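PDB 4HAM: Lmo2241 protein, which probably binds DNA as a GntR-family transcription regulator, through a winged helix-turn-helix domain joined to a pair of longer helices. Local coordinates for residues 18-23 and 60-65; 32-37 and 78-83. One frame throughout, in Å; residues are numbered along the deposited sequence. Where two conformers were deposited one is given.

Contact 1 of 2, residues 18-23 and 60-65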
loop_
_atom_site.group_PDB
_atom_site.type_symbol
_atom_site.label_atom_id
_atom_site.label_comp_id
_atom_site.label_asym_id
_atom_site.label_seq_id
_atom_site.Cartn_x
_atom_site.Cartn_y
_atom_site.Cartn_z
ATOM N N GLN A 18 -1.064 -7.038 -11.420
ATOM C CA GLN A 18 -2.498 -7.010 -11.666
ATOM C C GLN A 18 -3.014 -8.439 -11.784
ATOM O O GLN A 18 -4.063 -8.785 -11.223
ATOM C CB GLN A 18 -2.810 -6.199 -12.931
ATOM C CG GLN A 18 -2.577 -4.716 -12.743
ATOM C CD GLN A 18 -2.987 -3.897 -13.950
ATOM O OE1 GLN A 18 -4.078 -4.073 -14.487
ATOM N NE2 GLN A 18 -2.108 -2.995 -14.382
ATOM N N ILE A 19 -2.250 -9.274 -12.491
ATOM C CA ILE A 19 -2.594 -10.690 -12.634
ATOM C C ILE A 19 -2.581 -11.394 -11.293
ATOM O O ILE A 19 -3.516 -12.130 -10.970
ATOM C CB ILE A 19 -1.639 -11.395 -13.603
ATOM C CG1 ILE A 19 -1.819 -10.793 -15.006
ATOM C CG2 ILE A 19 -1.903 -12.900 -13.633
ATOM C CD1 ILE A 19 -0.807 -11.321 -16.015
ATOM N N VAL A 20 -1.525 -11.173 -10.513
ATOM C CA VAL A 20 -1.457 -11.756 -9.170
ATOM C C VAL A 20 -2.694 -11.358 -8.357
ATOM O O VAL A 20 -3.347 -12.195 -7.729
ATOM C CB VAL A 20 -0.197 -11.293 -8.411
ATOM C CG1 VAL A 20 -0.257 -11.731 -6.927
ATOM C CG2 VAL A 20 1.059 -11.822 -9.096
ATOM N N GLN A 21 -3.034 -10.077 -8.389
ATOM C CA GLN A 21 -4.099 -9.587 -7.507
ATOM C C GLN A 21 -5.488 -10.017 -7.968
ATOM O O GLN A 21 -6.365 -10.247 -7.145
ATOM C CB GLN A 21 -4.025 -8.063 -7.318
ATOM C CG GLN A 21 -2.754 -7.577 -6.588
ATOM C CD GLN A 21 -2.723 -8.003 -5.123
ATOM O OE1 GLN A 21 -2.177 -9.054 -4.778
ATOM N NE2 GLN A 21 -3.329 -7.198 -4.262
ATOM N N LYS A 22 -5.690 -10.141 -9.279
ATOM C CA LYS A 22 -6.973 -10.610 -9.790
ATOM C C LYS A 22 -7.209 -12.091 -9.469
ATOM O O LYS A 22 -8.314 -12.480 -9.088
ATOM C CB LYS A 22 -7.074 -10.366 -11.294
ATOM C CG LYS A 22 -7.313 -8.910 -11.638
ATOM C CD LYS A 22 -8.779 -8.513 -11.397
ATOM C CE LYS A 22 -9.019 -7.077 -11.829
ATOM N NZ LYS A 22 -10.453 -6.670 -11.738
ATOM N N ILE A 23 -6.166 -12.901 -9.608
ATOM C CA ILE A 23 -6.255 -14.310 -9.246
ATOM C C ILE A 23 -6.563 -14.465 -7.759
ATOM O O ILE A 23 -7.441 -15.245 -7.379
ATOM C CB ILE A 23 -4.982 -15.079 -9.615
ATOM C CG1 ILE A 23 -4.809 -15.123 -11.130
ATOM C CG2 ILE A 23 -5.036 -16.507 -9.042
ATOM C CD1 ILE A 23 -5.980 -15.721 -11.830
ATOM N N GLN A 60 4.825 -17.147 -10.740
ATOM C CA GLN A 60 5.895 -17.320 -9.747
ATOM C C GLN A 60 5.570 -16.595 -8.443
ATOM O O GLN A 60 5.805 -17.113 -7.342
ATOM C CB GLN A 60 7.234 -16.814 -10.284
ATOM C CG GLN A 60 7.840 -17.694 -11.345
ATOM C CD GLN A 60 9.203 -17.202 -11.802
ATOM O OE1 GLN A 60 9.871 -16.445 -11.096
ATOM N NE2 GLN A 60 9.615 -17.621 -12.996
ATOM N N GLU A 61 5.032 -15.389 -8.566
ATOM C CA GLU A 61 4.670 -14.603 -7.391
ATOM C C GLU A 61 3.465 -15.221 -6.667
ATOM O O GLU A 61 3.438 -15.293 -5.433
ATOM C CB GLU A 61 4.406 -13.144 -7.772
ATOM C CG GLU A 61 4.005 -12.256 -6.596
ATOM C CD GLU A 61 5.069 -12.203 -5.499
ATOM O OE1 GLU A 61 6.281 -12.362 -5.805
ATOM O OE2 GLU A 61 4.690 -11.994 -4.323
ATOM N N LEU A 62 2.492 -15.696 -7.439
ATOM C CA LEU A 62 1.361 -16.421 -6.866
ATOM C C LEU A 62 1.802 -17.695 -6.119
ATOM O O LEU A 62 1.272 -18.003 -5.063
ATOM C CB LEU A 62 0.339 -16.775 -7.945
ATOM C CG LEU A 62 -0.532 -15.601 -8.397
ATOM C CD1 LEU A 62 -1.182 -15.905 -9.738
ATOM C CD2 LEU A 62 -1.584 -15.325 -7.330
ATOM N N GLU A 63 2.763 -18.431 -6.662
ATOM C CA GLU A 63 3.257 -19.630 -5.976
ATOM C C GLU A 63 4.071 -19.266 -4.736
ATOM O O GLU A 63 4.014 -19.952 -3.717
ATOM C CB GLU A 63 4.080 -20.512 -6.922
ATOM C CG GLU A 63 4.448 -21.869 -6.319
ATOM C CD GLU A 63 4.539 -23.003 -7.347
ATOM O OE1 GLU A 63 4.595 -22.727 -8.565
ATOM O OE2 GLU A 63 4.551 -24.183 -6.931
ATOM N N ARG A 64 4.829 -18.180 -4.821
ATOM C CA ARG A 64 5.581 -17.698 -3.674
ATOM C C ARG A 64 4.636 -17.391 -2.512
ATOM O O ARG A 64 4.919 -17.723 -1.358
ATOM C CB ARG A 64 6.364 -16.448 -4.058
ATOM C CG ARG A 64 7.153 -15.836 -2.939
ATOM C CD ARG A 64 7.661 -14.467 -3.351
ATOM N NE ARG A 64 8.340 -13.766 -2.267
ATOM C CZ ARG A 64 8.669 -12.480 -2.309
ATOM N NH1 ARG A 64 8.370 -11.758 -3.380
ATOM N NH2 ARG A 64 9.291 -11.913 -1.284
ATOM N N GLN A 65 3.504 -16.767 -2.826
ATOM C CA GLN A 65 2.528 -16.381 -1.811
ATOM C C GLN A 65 1.642 -17.554 -1.426
ATOM O O GLN A 65 0.753 -17.409 -0.587
ATOM C CB GLN A 65 1.669 -15.200 -2.299
ATOM C CG GLN A 65 2.438 -13.897 -2.433
ATOM C CD GLN A 65 1.537 -12.705 -2.731
ATOM O OE1 GLN A 65 0.418 -12.608 -2.225
ATOM N NE2 GLN A 65 2.021 -11.799 -3.561
HETATM O O HOH W 1 0.482 -9.380 -4.433
#
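At the first touching residue of the helical turn 60-65, E61, it is the aliphatic part of the side chain, CB and CG, that meets 18-23: V20 CG2 rests 3.8 Å from E61 CB, while the carboxylate turns off because the chain bends at chi2 (60°). Both oxygens then serve the same turn. E61 OE1 offers its syn lone pair to R64 NH1 in a salt bridge, and E61 OE2 its anti lone pair to Q65 NE2, 2.8 Å away and nearly straight at 168°. L62 carries the apolar contact, its two methyls meeting two residues of 18-23. L62 CD2 lies against V20 CG1 (3.9 Å), the two side chains running antiparallel, whereas L62 CD1 meets I23 CB at 3.9 Å with the chains roughly perpendicular. This is the first helix of a winged helix-turn-helix packing on its third, 52-64, probably the recognition helix as in other GntR proteins; the axes of the short segments cross at -47°, 9.7 Å apart. Past the helix end, Q65 reaches extended across V20, its NE2 4.1 Å from V20 CG1. The same NE2 bonds to a water that donates to Q21 OE1, while Q65 OE1 is taken by K24 NZ.

Contact 2 of 2, residues 32-37 and 78-83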
loop_
_atom_site.group_PDB
_atom_site.type_symbol
_atom_site.label_atom_id
_atom_site.label_comp_id
_atom_site.label_asym_id
_atom_site.label_seq_id
_atom_site.Cartn_x
_atom_site.Cartn_y
_atom_site.Cartn_z
ATOM N N LEU A 32 -12.615 -19.026 -7.944
ATOM C CA LEU A 32 -11.593 -20.077 -7.969
ATOM C C LEU A 32 -11.595 -20.801 -6.619
ATOM O O LEU A 32 -11.603 -20.169 -5.560
ATOM C CB LEU A 32 -10.216 -19.483 -8.269
ATOM C CG LEU A 32 -9.997 -18.986 -9.700
ATOM C CD1 LEU A 32 -8.699 -18.159 -9.818
ATOM C CD2 LEU A 32 -9.964 -20.181 -10.642
ATOM N N GLN A 33 -11.608 -22.130 -6.659
ATOM C CA GLN A 33 -11.694 -22.933 -5.442
ATOM C C GLN A 33 -10.403 -23.718 -5.255
ATOM O O GLN A 33 -9.712 -23.991 -6.222
ATOM C CB GLN A 33 -12.846 -23.928 -5.564
ATOM C CG GLN A 33 -14.222 -23.294 -5.690
ATOM C CD GLN A 33 -15.316 -24.330 -5.844
ATOM O OE1 GLN A 33 -15.357 -25.070 -6.834
ATOM N NE2 GLN A 33 -16.205 -24.402 -4.856
ATOM N N GLU A 34 -10.108 -24.089 -4.011
ATOM C CA GLU A 34 -8.962 -24.937 -3.699
ATOM C C GLU A 34 -8.954 -26.146 -4.630
ATOM O O GLU A 34 -9.998 -26.758 -4.865
ATOM C CB GLU A 34 -9.020 -25.389 -2.230
ATOM C CG GLU A 34 -7.884 -26.317 -1.804
ATOM C CD GLU A 34 -7.934 -26.690 -0.324
ATOM O OE1 GLU A 34 -7.363 -27.743 0.048
ATOM O OE2 GLU A 34 -8.533 -25.930 0.467
ATOM N N GLY A 35 -7.794 -26.457 -5.202
ATOM C CA GLY A 35 -7.671 -27.647 -6.031
ATOM C C GLY A 35 -8.059 -27.418 -7.482
ATOM O O GLY A 35 -7.823 -28.275 -8.327
ATOM N N GLU A 36 -8.661 -26.271 -7.786
ATOM C CA GLU A 36 -9.106 -26.031 -9.154
ATOM C C GLU A 36 -7.924 -25.838 -10.115
ATOM O O GLU A 36 -6.964 -25.148 -9.799
ATOM C CB GLU A 36 -10.038 -24.818 -9.202
ATOM C CG GLU A 36 -10.547 -24.475 -10.570
ATOM C CD GLU A 36 -11.716 -23.502 -10.513
ATOM O OE1 GLU A 36 -12.205 -23.211 -9.398
ATOM O OE2 GLU A 36 -12.141 -23.021 -11.579
ATOM N N LYS A 37 -7.997 -26.455 -11.286
ATOM C CA LYS A 37 -6.918 -26.322 -12.263
ATOM C C LYS A 37 -7.102 -25.019 -13.025
ATOM O O LYS A 37 -8.186 -24.763 -13.539
ATOM C CB LYS A 37 -6.947 -27.502 -13.240
ATOM C CG LYS A 37 -5.855 -27.463 -14.305
ATOM C CD LYS A 37 -5.829 -28.763 -15.119
ATOM C CE LYS A 37 -4.707 -28.742 -16.143
ATOM N NZ LYS A 37 -4.515 -30.060 -16.813
ATOM N N ILE A 78 -5.127 -24.155 -7.824
ATOM C CA ILE A 78 -5.264 -23.305 -6.653
ATOM C C ILE A 78 -4.829 -24.096 -5.409
ATOM O O ILE A 78 -5.248 -25.233 -5.205
ATOM C CB ILE A 78 -6.708 -22.788 -6.484
ATOM C CG1 ILE A 78 -7.131 -21.986 -7.718
ATOM C CG2 ILE A 78 -6.842 -21.958 -5.208
ATOM C CD1 ILE A 78 -6.173 -20.839 -8.102
ATOM N N ALA A 79 -3.974 -23.497 -4.588
ATOM C CA ALA A 79 -3.389 -24.209 -3.447
ATOM C C ALA A 79 -4.354 -24.327 -2.281
ATOM O O ALA A 79 -5.414 -23.705 -2.282
ATOM C CB ALA A 79 -2.101 -23.511 -3.007
ATOM N N ASN A 80 -3.988 -25.142 -1.293
ATOM C CA ASN A 80 -4.809 -25.321 -0.105
ATOM C C ASN A 80 -5.230 -23.996 0.514
ATOM O O ASN A 80 -4.417 -23.085 0.681
ATOM C CB ASN A 80 -4.100 -26.207 0.929
ATOM C CG ASN A 80 -4.827 -26.240 2.258
ATOM O OD1 ASN A 80 -4.684 -25.331 3.076
ATOM N ND2 ASN A 80 -5.612 -27.293 2.484
ATOM N N GLN A 81 -6.518 -23.893 0.827
ATOM C CA GLN A 81 -7.099 -22.654 1.327
ATOM C C GLN A 81 -7.753 -22.879 2.683
ATOM O O GLN A 81 -7.906 -21.947 3.471
ATOM C CB GLN A 81 -8.143 -22.113 0.339
ATOM C CG GLN A 81 -7.580 -21.695 -1.020
ATOM C CD GLN A 81 -6.633 -20.522 -0.912
ATOM O OE1 GLN A 81 -6.863 -19.594 -0.131
ATOM N NE2 GLN A 81 -5.558 -20.557 -1.684
ATOM N N THR A 82 -8.138 -24.123 2.948
ATOM C CA THR A 82 -8.909 -24.457 4.143
ATOM C C THR A 82 -8.151 -24.231 5.449
ATOM O O THR A 82 -8.540 -23.390 6.258
ATOM C CB THR A 82 -9.434 -25.909 4.101
ATOM O OG1 THR A 82 -8.642 -26.683 3.192
ATOM C CG2 THR A 82 -10.887 -25.940 3.651
ATOM N N ASP A 83 -7.072 -24.978 5.656
ATOM C CA ASP A 83 -6.354 -24.919 6.927
ATOM C C ASP A 83 -4.961 -24.306 6.790
ATOM O O ASP A 83 -4.050 -24.638 7.549
ATOM C CB ASP A 83 -6.265 -26.313 7.559
ATOM C CG ASP A 83 -7.625 -26.975 7.713
ATOM O OD1 ASP A 83 -8.369 -26.600 8.646
ATOM O OD2 ASP A 83 -7.948 -27.874 6.906
#
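E34 reaches across fully extended (chi1 178°, chi2 177°), laying its CG beside the backbone of A79 and N80 and its carboxylate against the backbone of N80 to T82. In the conformer described, E34 OE2 accepts from three donors. T82 OG1 donates to the syn lone pair of E34 OE2 at 2.8 Å, and Q81 N meets E34 OE2 from well above the carboxylate plane at 2.9 Å; T82 N makes a more bent bond. Such a grip would be expected to favour the charged carboxylate, although T82 is poorly ordered. N80 runs alongside E34, pointing the same way, with amide and carboxylate planes 62° apart. I78 points its CB at Q33 O, 3.2 Å away, and lies roughly perpendicular to L32, I78 CG1 meeting L32 CB at 4.0 Å. E34 and G35 are the corners of a type II turn, Q33 to E36, with G35 at the position whose backbone angles call for glycine. Two backbone bonds hold the turn to I78: G35 N to I78 O (2.8 Å) and I78 N to E36 O (2.9 Å). The turn leads from helix 15-29 into strand 37-38, antiparallel to strand 75-78 of the wing sheet, while L32, I78 and Q81 all lean on V27 of that helix.

From the N terminus, the chain enters contact 1 on helix 15-29 and, beyond the end of that helix, opens contact 2 in the turn before strand 37-38. Helices 41-48 and 52-64 follow, and the latter closes the first loop when 60-65 returns to 18-23. The hairpin of strands 68-71 and 75-78 comes next, closing the second loop at 78-83. The segments therefore alternate, and the two loops cross. Contact 1 ties helix to helix inside the domain; contact 2, about 14 Å away between centres, fastens its surface edge where the chain leaves for helix 88-107. The two meet directly where L32 CD1 packs 4.0 Å from I23 O.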